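Local coordinates for DUF3992 domain-containing protein (Bacillus cereus, PDB 7A02) that builds endospore appendages as the repeating subunit of helical, disulfide-linked pili, whose biological role remains unknown, at residues 35-40 against 93-98; 72-77 against 87-92. All blocks are in the same frame, centred on the assembly; numbering follows the deposited sequence.

Contact 1: 35-40 against 93-98; sequences IIYADN and DTVTIL
I35–A38 and T94–L98 form the edge ladder of an antiparallel sheet in a jelly-roll subunit, with a beta bulge at I36. The two strand segments approach to 4.6 Å between axes and run at 168°. The evidence for the bulge is a register shift: I35 pairs with T96 and A38 with T94 as non-hydrogen-bonded pairs, whereas I36 and Y37 share V95. I36 N donates to V95 O at 2.9 Å in a nearly straight bond, and V95 N returns one to Y37 O at 3.0 Å. I36 has psi -14°, outside the extended range, as fits the bulge, and its CB points toward the partner strand. CG1 then lies anti to the backbone N (chi1 -177°), and I36 CG2 rests 3.6 Å from V95 CB. At the other branch, I36 CD1 reaches I97 CG2 at 3.9 Å, the two side chains crossing at about a right angle. V95 and Y37 lie on the same face, where V95 CG2 approaches the tyrosine ring obliquely, 3.9 Å from Y37 CD2. I35, A38, T94 and T96 occupy the reverse face; there I35 CD1 meets the methyl CG2 of T96 at 3.6 Å. Past the strand end, pairing is reduced to a weak bond from D39 N to D93 O at 3.3 Å. The D39 and D93 carboxylates lie near one another, so their like charges probably repel; D93 OD2 also accepts a weak bond from G68 N. Strand 60-66 flanks 94-98 on its other edge, where D93 and T94 both face Y65 in a classic bulge. I36 packs on W27 of strand 19-29 and F108 of strand 104-114, and Y37 on I112, which places this edge against the opposing sheet.

Contact 2: 72-77 against 87-92; sequences TAVETI and FTVRRF
E75 and V89 face each other across the gap between two sheets, their strand segments 8.4 Å apart at closest approach and 175° from parallel. Along E75, CB points toward 87-92 and stands 4.3 Å from V89 CG2. The next atom makes the closest contact of the pair, CG lying 3.8 Å from that same methyl, with the two side chains crossing obliquely. A bend at chi2 (-83°) then sends CD off the direct line to V89. Of the two carboxylate oxygens, E75 OE2 stays 4.3 Å from V89 CG2 while OE1 turns away, so one oxygen remains beside the methyl. On one side of this pair, V74 CG2 meets V89 CG1 at 4.2 Å and F92 CB at 4.4 Å. On the other, I77 CD1 reaches F87 CB at 4.3 Å, while the F87 ring makes an edge-to-face stack with F64. E75 also packs on D39 of a second subunit. The contact is made almost wholly by side chains, V74 also touching the carbonyl O of R91, without hydrogen bonds between the segments, and their nearest CA atoms are over 7 Å apart. This is the facing-sheet packing of a jelly-roll beta sandwich.

In the fold
The centres of the two contacts lie 11 Å apart. Strand order along the chain is 34-38, 72-79, 84-90, 94-98, so contact 2 falls between the two halves of contact 1, and the short link from 84-90 to 94-98 joins them. Contact 1 pairs neighbours within one sheet, 34-38, 94-98, 60-66, 72-79; contact 2 spans from the far edge of that sheet to strand 84-90 of the other. They meet where Y37 CE2 packs 3.5 Å from F92 CE2. F87 and T88 continue their sheet into a second subunit, whose own Y37, D39 and N40 pack near contact 2, linking the two regions in pilus assembly.

Contact 1: 35-40 against 93-98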
ATOM      1  N   ILE A  35      42.859   5.198 -40.116  1.00 57.81           N
ATOM      2  CA  ILE A  35      41.599   5.242 -39.386  1.00 57.81           C
ATOM      3  C   ILE A  35      40.619   4.265 -40.012  1.00 57.81           C
ATOM      4  O   ILE A  35      40.353   4.313 -41.219  1.00 57.81           O
ATOM      5  CB  ILE A  35      41.025   6.665 -39.384  1.00 57.81           C
ATOM      6  CG1 ILE A  35      42.060   7.658 -38.871  1.00 57.81           C
ATOM      7  CG2 ILE A  35      39.778   6.726 -38.537  1.00 57.81           C
ATOM      8  CD1 ILE A  35      42.280   7.583 -37.387  1.00 57.81           C
ATOM      9  N   ILE A  36      40.062   3.384 -39.192  1.00 52.95           N
ATOM     10  CA  ILE A  36      39.136   2.365 -39.662  1.00 52.95           C
ATOM     11  C   ILE A  36      37.736   2.571 -39.106  1.00 52.95           C
ATOM     12  O   ILE A  36      36.777   2.002 -39.649  1.00 52.95           O
ATOM     13  CB  ILE A  36      39.661   0.955 -39.319  1.00 52.95           C
ATOM     14  CG1 ILE A  36      38.769  -0.151 -39.847  1.00 52.95           C
ATOM     15  CG2 ILE A  36      39.768   0.783 -37.842  1.00 52.95           C
ATOM     16  CD1 ILE A  36      39.336  -1.510 -39.585  1.00 52.95           C
ATOM     17  N   TYR A  37      37.576   3.407 -38.083  1.00 51.64           N
ATOM     18  CA  TYR A  37      36.285   3.659 -37.463  1.00 51.64           C
ATOM     19  C   TYR A  37      36.382   4.925 -36.628  1.00 51.64           C
ATOM     20  O   TYR A  37      37.423   5.190 -36.030  1.00 51.64           O
ATOM     21  CB  TYR A  37      35.867   2.475 -36.590  1.00 51.64           C
ATOM     22  CG  TYR A  37      34.592   2.694 -35.831  1.00 51.64           C
ATOM     23  CD1 TYR A  37      33.366   2.506 -36.435  1.00 51.64           C
ATOM     24  CD2 TYR A  37      34.613   3.082 -34.512  1.00 51.64           C
ATOM     25  CE1 TYR A  37      32.206   2.702 -35.748  1.00 51.64           C
ATOM     26  CE2 TYR A  37      33.457   3.280 -33.819  1.00 51.64           C
ATOM     27  CZ  TYR A  37      32.260   3.089 -34.442  1.00 51.64           C
ATOM     28  OH  TYR A  37      31.106   3.283 -33.742  1.00 51.64           O
ATOM     29  N   ALA A  38      35.302   5.697 -36.590  1.00 51.40           N
ATOM     30  CA  ALA A  38      35.291   6.942 -35.840  1.00 51.40           C
ATOM     31  C   ALA A  38      33.863   7.309 -35.478  1.00 51.40           C
ATOM     32  O   ALA A  38      32.930   7.025 -36.225  1.00 51.40           O
ATOM     33  CB  ALA A  38      35.935   8.078 -36.631  1.00 51.40           C
ATOM     34  N   ASP A  39      33.702   7.961 -34.331  1.00 54.62           N
ATOM     35  CA  ASP A  39      32.386   8.376 -33.872  1.00 54.62           C
ATOM     36  C   ASP A  39      32.517   9.670 -33.085  1.00 54.62           C
ATOM     37  O   ASP A  39      33.606  10.224 -32.935  1.00 54.62           O
ATOM     38  CB  ASP A  39      31.729   7.295 -33.016  1.00 54.62           C
ATOM     39  CG  ASP A  39      32.502   7.002 -31.759  1.00 54.62           C
ATOM     40  OD1 ASP A  39      31.954   6.339 -30.863  1.00 54.62           O
ATOM     41  OD2 ASP A  39      33.665   7.424 -31.663  1.00 54.62           O
ATOM     42  N   ASN A  40      31.386  10.149 -32.578  1.00 51.43           N
ATOM     43  CA  ASN A  40      31.383  11.263 -31.652  1.00 51.43           C
ATOM     44  C   ASN A  40      30.525  11.000 -30.426  1.00 51.43           C
ATOM     45  O   ASN A  40      30.389  11.893 -29.587  1.00 51.43           O
ATOM     46  CB  ASN A  40      30.909  12.546 -32.348  1.00 51.43           C
ATOM     47  CG  ASN A  40      29.494  12.452 -32.833  1.00 51.43           C
ATOM     48  OD1 ASN A  40      28.883  11.394 -32.778  1.00 51.43           O
ATOM     49  ND2 ASN A  40      28.961  13.558 -33.321  1.00 51.43           N
ATOM     50  N   ASP A  93      37.023   6.483 -29.033  1.00 57.40           N
ATOM     51  CA  ASP A  93      36.699   7.538 -29.979  1.00 57.40           C
ATOM     52  C   ASP A  93      37.069   7.174 -31.409  1.00 57.40           C
ATOM     53  O   ASP A  93      36.297   7.439 -32.330  1.00 57.40           O
ATOM     54  CB  ASP A  93      37.410   8.828 -29.554  1.00 57.40           C
ATOM     55  CG  ASP A  93      36.965  10.033 -30.347  1.00 57.40           C
ATOM     56  OD1 ASP A  93      36.125   9.886 -31.256  1.00 57.40           O
ATOM     57  OD2 ASP A  93      37.458  11.142 -30.056  1.00 57.40           O
ATOM     58  N   THR A  94      38.233   6.567 -31.626  1.00 57.30           N
ATOM     59  CA  THR A  94      38.639   6.147 -32.959  1.00 57.30           C
ATOM     60  C   THR A  94      39.278   4.773 -32.876  1.00 57.30           C
ATOM     61  O   THR A  94      39.634   4.296 -31.800  1.00 57.30           O
ATOM     62  CB  THR A  94      39.626   7.124 -33.603  1.00 57.30           C
ATOM     63  OG1 THR A  94      40.776   7.257 -32.765  1.00 57.30           O
ATOM     64  CG2 THR A  94      38.997   8.484 -33.799  1.00 57.30           C
ATOM     65  N   VAL A  95      39.413   4.126 -34.028  1.00 53.46           N
ATOM     66  CA  VAL A  95      40.144   2.872 -34.147  1.00 53.46           C
ATOM     67  C   VAL A  95      41.110   2.997 -35.312  1.00 53.46           C
ATOM     68  O   VAL A  95      40.747   3.513 -36.373  1.00 53.46           O
ATOM     69  CB  VAL A  95      39.205   1.668 -34.352  1.00 53.46           C
ATOM     70  CG1 VAL A  95      39.975   0.385 -34.217  1.00 53.46           C
ATOM     71  CG2 VAL A  95      38.075   1.698 -33.362  1.00 53.46           C
ATOM     72  N   THR A  96      42.345   2.544 -35.116  1.00 58.00           N
ATOM     73  CA  THR A  96      43.340   2.590 -36.177  1.00 58.00           C
ATOM     74  C   THR A  96      43.984   1.228 -36.356  1.00 58.00           C
ATOM     75  O   THR A  96      44.132   0.457 -35.403  1.00 58.00           O
ATOM     76  CB  THR A  96      44.443   3.616 -35.911  1.00 58.00           C
ATOM     77  OG1 THR A  96      45.288   3.146 -34.856  1.00 58.00           O
ATOM     78  CG2 THR A  96      43.856   4.950 -35.522  1.00 58.00           C
ATOM     79  N   ILE A  97      44.374   0.947 -37.594  1.00 61.50           N
ATOM     80  CA  ILE A  97      45.091  -0.273 -37.938  1.00 61.50           C
ATOM     81  C   ILE A  97      46.445   0.084 -38.532  1.00 61.50           C
ATOM     82  O   ILE A  97      46.598   1.079 -39.248  1.00 61.50           O
ATOM     83  CB  ILE A  97      44.292  -1.178 -38.900  1.00 61.50           C
ATOM     84  CG1 ILE A  97      44.029  -0.464 -40.221  1.00 61.50           C
ATOM     85  CG2 ILE A  97      43.004  -1.632 -38.268  1.00 61.50           C
ATOM     86  CD1 ILE A  97      43.461  -1.356 -41.276  1.00 61.50           C
ATOM     87  N   LEU A  98      47.438  -0.735 -38.197  1.00 69.86           N
ATOM     88  CA  LEU A  98      48.812  -0.553 -38.647  1.00 69.86           C
ATOM     89  C   LEU A  98      49.329  -1.881 -39.169  1.00 69.86           C
ATOM     90  O   LEU A  98      49.195  -2.904 -38.495  1.00 69.86           O
ATOM     91  CB  LEU A  98      49.698  -0.056 -37.508  1.00 69.86           C
ATOM     92  CG  LEU A  98      51.150   0.230 -37.867  1.00 69.86           C
ATOM     93  CD1 LEU A  98      51.228   1.335 -38.880  1.00 69.86           C
ATOM     94  CD2 LEU A  98      51.931   0.588 -36.626  1.00 69.86           C
TER

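Contact 2: 72-77 against 87-92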
ATOM      1  N   THR A  72      44.512   8.284 -25.631  1.00 61.12           N
ATOM      2  CA  THR A  72      44.929   7.220 -24.731  1.00 61.12           C
ATOM      3  C   THR A  72      44.549   5.884 -25.344  1.00 61.12           C
ATOM      4  O   THR A  72      43.380   5.659 -25.666  1.00 61.12           O
ATOM      5  CB  THR A  72      44.286   7.377 -23.355  1.00 61.12           C
ATOM      6  OG1 THR A  72      44.699   8.620 -22.777  1.00 61.12           O
ATOM      7  CG2 THR A  72      44.707   6.243 -22.442  1.00 61.12           C
ATOM      8  N   ALA A  73      45.529   5.000 -25.493  1.00 57.50           N
ATOM      9  CA  ALA A  73      45.276   3.695 -26.082  1.00 57.50           C
ATOM     10  C   ALA A  73      44.567   2.792 -25.087  1.00 57.50           C
ATOM     11  O   ALA A  73      45.216   2.049 -24.345  1.00 57.50           O
ATOM     12  CB  ALA A  73      46.584   3.055 -26.545  1.00 57.50           C
ATOM     13  N   VAL A  74      43.235   2.847 -25.060  1.00 56.17           N
ATOM     14  CA  VAL A  74      42.485   2.032 -24.118  1.00 56.17           C
ATOM     15  C   VAL A  74      42.607   0.547 -24.424  1.00 56.17           C
ATOM     16  O   VAL A  74      42.415  -0.279 -23.527  1.00 56.17           O
ATOM     17  CB  VAL A  74      41.008   2.461 -24.088  1.00 56.17           C
ATOM     18  CG1 VAL A  74      40.903   3.952 -23.894  1.00 56.17           C
ATOM     19  CG2 VAL A  74      40.313   2.053 -25.357  1.00 56.17           C
ATOM     20  N   GLU A  75      42.930   0.179 -25.663  1.00 56.91           N
ATOM     21  CA  GLU A  75      43.064  -1.219 -26.044  1.00 56.91           C
ATOM     22  C   GLU A  75      43.991  -1.339 -27.244  1.00 56.91           C
ATOM     23  O   GLU A  75      43.985  -0.478 -28.126  1.00 56.91           O
ATOM     24  CB  GLU A  75      41.709  -1.837 -26.381  1.00 56.91           C
ATOM     25  CG  GLU A  75      41.002  -2.444 -25.204  1.00 56.91           C
ATOM     26  CD  GLU A  75      41.482  -3.839 -24.920  1.00 56.91           C
ATOM     27  OE1 GLU A  75      42.165  -4.038 -23.896  1.00 56.91           O
ATOM     28  OE2 GLU A  75      41.183  -4.739 -25.726  1.00 56.91           O
ATOM     29  N   THR A  76      44.766  -2.423 -27.278  1.00 56.87           N
ATOM     30  CA  THR A  76      45.688  -2.689 -28.374  1.00 56.87           C
ATOM     31  C   THR A  76      45.833  -4.192 -28.546  1.00 56.87           C
ATOM     32  O   THR A  76      46.106  -4.899 -27.574  1.00 56.87           O
ATOM     33  CB  THR A  76      47.055  -2.057 -28.110  1.00 56.87           C
ATOM     34  OG1 THR A  76      46.967  -0.639 -28.281  1.00 56.87           O
ATOM     35  CG2 THR A  76      48.090  -2.607 -29.069  1.00 56.87           C
ATOM     36  N   ILE A  77      45.658  -4.677 -29.775  1.00 56.55           N
ATOM     37  CA  ILE A  77      45.752  -6.101 -30.075  1.00 56.55           C
ATOM     38  C   ILE A  77      46.634  -6.294 -31.301  1.00 56.55           C
ATOM     39  O   ILE A  77      46.567  -5.510 -32.253  1.00 56.55           O
ATOM     40  CB  ILE A  77      44.363  -6.727 -30.305  1.00 56.55           C
ATOM     41  CG1 ILE A  77      43.509  -6.619 -29.049  1.00 56.55           C
ATOM     42  CG2 ILE A  77      44.490  -8.185 -30.657  1.00 56.55           C
ATOM     43  CD1 ILE A  77      42.068  -6.977 -29.278  1.00 56.55           C
ATOM     44  N   PHE A  87      36.855  -8.895 -29.501  1.00 44.91           N
ATOM     45  CA  PHE A  87      36.954  -7.866 -28.473  1.00 44.91           C
ATOM     46  C   PHE A  87      35.578  -7.331 -28.106  1.00 44.91           C
ATOM     47  O   PHE A  87      34.607  -7.488 -28.854  1.00 44.91           O
ATOM     48  CB  PHE A  87      37.836  -6.710 -28.939  1.00 44.91           C
ATOM     49  CG  PHE A  87      37.411  -6.118 -30.247  1.00 44.91           C
ATOM     50  CD1 PHE A  87      36.363  -5.223 -30.310  1.00 44.91           C
ATOM     51  CD2 PHE A  87      38.056  -6.459 -31.411  1.00 44.91           C
ATOM     52  CE1 PHE A  87      35.968  -4.688 -31.505  1.00 44.91           C
ATOM     53  CE2 PHE A  87      37.665  -5.921 -32.607  1.00 44.91           C
ATOM     54  CZ  PHE A  87      36.620  -5.037 -32.653  1.00 44.91           C
ATOM     55  N   THR A  88      35.522  -6.669 -26.946  1.00 46.35           N
ATOM     56  CA  THR A  88      34.441  -5.760 -26.574  1.00 46.35           C
ATOM     57  C   THR A  88      35.030  -4.617 -25.760  1.00 46.35           C
ATOM     58  O   THR A  88      35.850  -4.841 -24.870  1.00 46.35           O
ATOM     59  CB  THR A  88      33.333  -6.464 -25.784  1.00 46.35           C
ATOM     60  OG1 THR A  88      32.365  -5.499 -25.361  1.00 46.35           O
ATOM     61  CG2 THR A  88      33.883  -7.131 -24.573  1.00 46.35           C
ATOM     62  N   VAL A  89      34.626  -3.390 -26.082  1.00 47.70           N
ATOM     63  CA  VAL A  89      35.262  -2.181 -25.571  1.00 47.70           C
ATOM     64  C   VAL A  89      34.200  -1.109 -25.359  1.00 47.70           C
ATOM     65  O   VAL A  89      33.183  -1.074 -26.056  1.00 47.70           O
ATOM     66  CB  VAL A  89      36.367  -1.686 -26.537  1.00 47.70           C
ATOM     67  CG1 VAL A  89      36.964  -0.382 -26.086  1.00 47.70           C
ATOM     68  CG2 VAL A  89      37.466  -2.707 -26.656  1.00 47.70           C
ATOM     69  N   ARG A  90      34.431  -0.234 -24.378  1.00 52.16           N
ATOM     70  CA  ARG A  90      33.581   0.923 -24.151  1.00 52.16           C
ATOM     71  C   ARG A  90      34.437   2.178 -24.064  1.00 52.16           C
ATOM     72  O   ARG A  90      35.645   2.108 -23.841  1.00 52.16           O
ATOM     73  CB  ARG A  90      32.779   0.817 -22.864  1.00 52.16           C
ATOM     74  CG  ARG A  90      33.642   0.780 -21.647  1.00 52.16           C
ATOM     75  CD  ARG A  90      32.810   0.910 -20.413  1.00 52.16           C
ATOM     76  NE  ARG A  90      33.651   1.000 -19.230  1.00 52.16           N
ATOM     77  CZ  ARG A  90      33.505   0.269 -18.136  1.00 52.16           C
ATOM     78  NH1 ARG A  90      32.516  -0.601 -18.035  1.00 52.16           N
ATOM     79  NH2 ARG A  90      34.339   0.439 -17.125  1.00 52.16           N
ATOM     80  N   ARG A  91      33.784   3.328 -24.212  1.00 53.62           N
ATOM     81  CA  ARG A  91      34.439   4.637 -24.214  1.00 53.62           C
ATOM     82  C   ARG A  91      35.703   4.657 -25.068  1.00 53.62           C
ATOM     83  O   ARG A  91      36.824   4.725 -24.570  1.00 53.62           O
ATOM     84  CB  ARG A  91      34.747   5.148 -22.806  1.00 53.62           C
ATOM     85  CG  ARG A  91      33.628   5.955 -22.164  1.00 53.62           C
ATOM     86  CD  ARG A  91      33.480   5.778 -20.664  1.00 53.62           C
ATOM     87  NE  ARG A  91      32.966   4.502 -20.195  1.00 53.62           N
ATOM     88  CZ  ARG A  91      32.425   4.357 -18.989  1.00 53.62           C
ATOM     89  NH1 ARG A  91      31.952   3.189 -18.586  1.00 53.62           N
ATOM     90  NH2 ARG A  91      32.369   5.399 -18.172  1.00 53.62           N
ATOM     91  N   PHE A  92      35.502   4.603 -26.377  1.00 52.24           N
ATOM     92  CA  PHE A  92      36.568   4.835 -27.334  1.00 52.24           C
ATOM     93  C   PHE A  92      36.079   5.803 -28.397  1.00 52.24           C
ATOM     94  O   PHE A  92      34.880   5.936 -28.641  1.00 52.24           O
ATOM     95  CB  PHE A  92      37.050   3.534 -27.979  1.00 52.24           C
ATOM     96  CG  PHE A  92      35.991   2.805 -28.738  1.00 52.24           C
ATOM     97  CD1 PHE A  92      35.146   1.928 -28.100  1.00 52.24           C
ATOM     98  CD2 PHE A  92      35.851   2.988 -30.093  1.00 52.24           C
ATOM     99  CE1 PHE A  92      34.178   1.262 -28.795  1.00 52.24           C
ATOM    100  CE2 PHE A  92      34.886   2.322 -30.790  1.00 52.24           C
ATOM    101  CZ  PHE A  92      34.048   1.459 -30.140  1.00 52.24           C
TER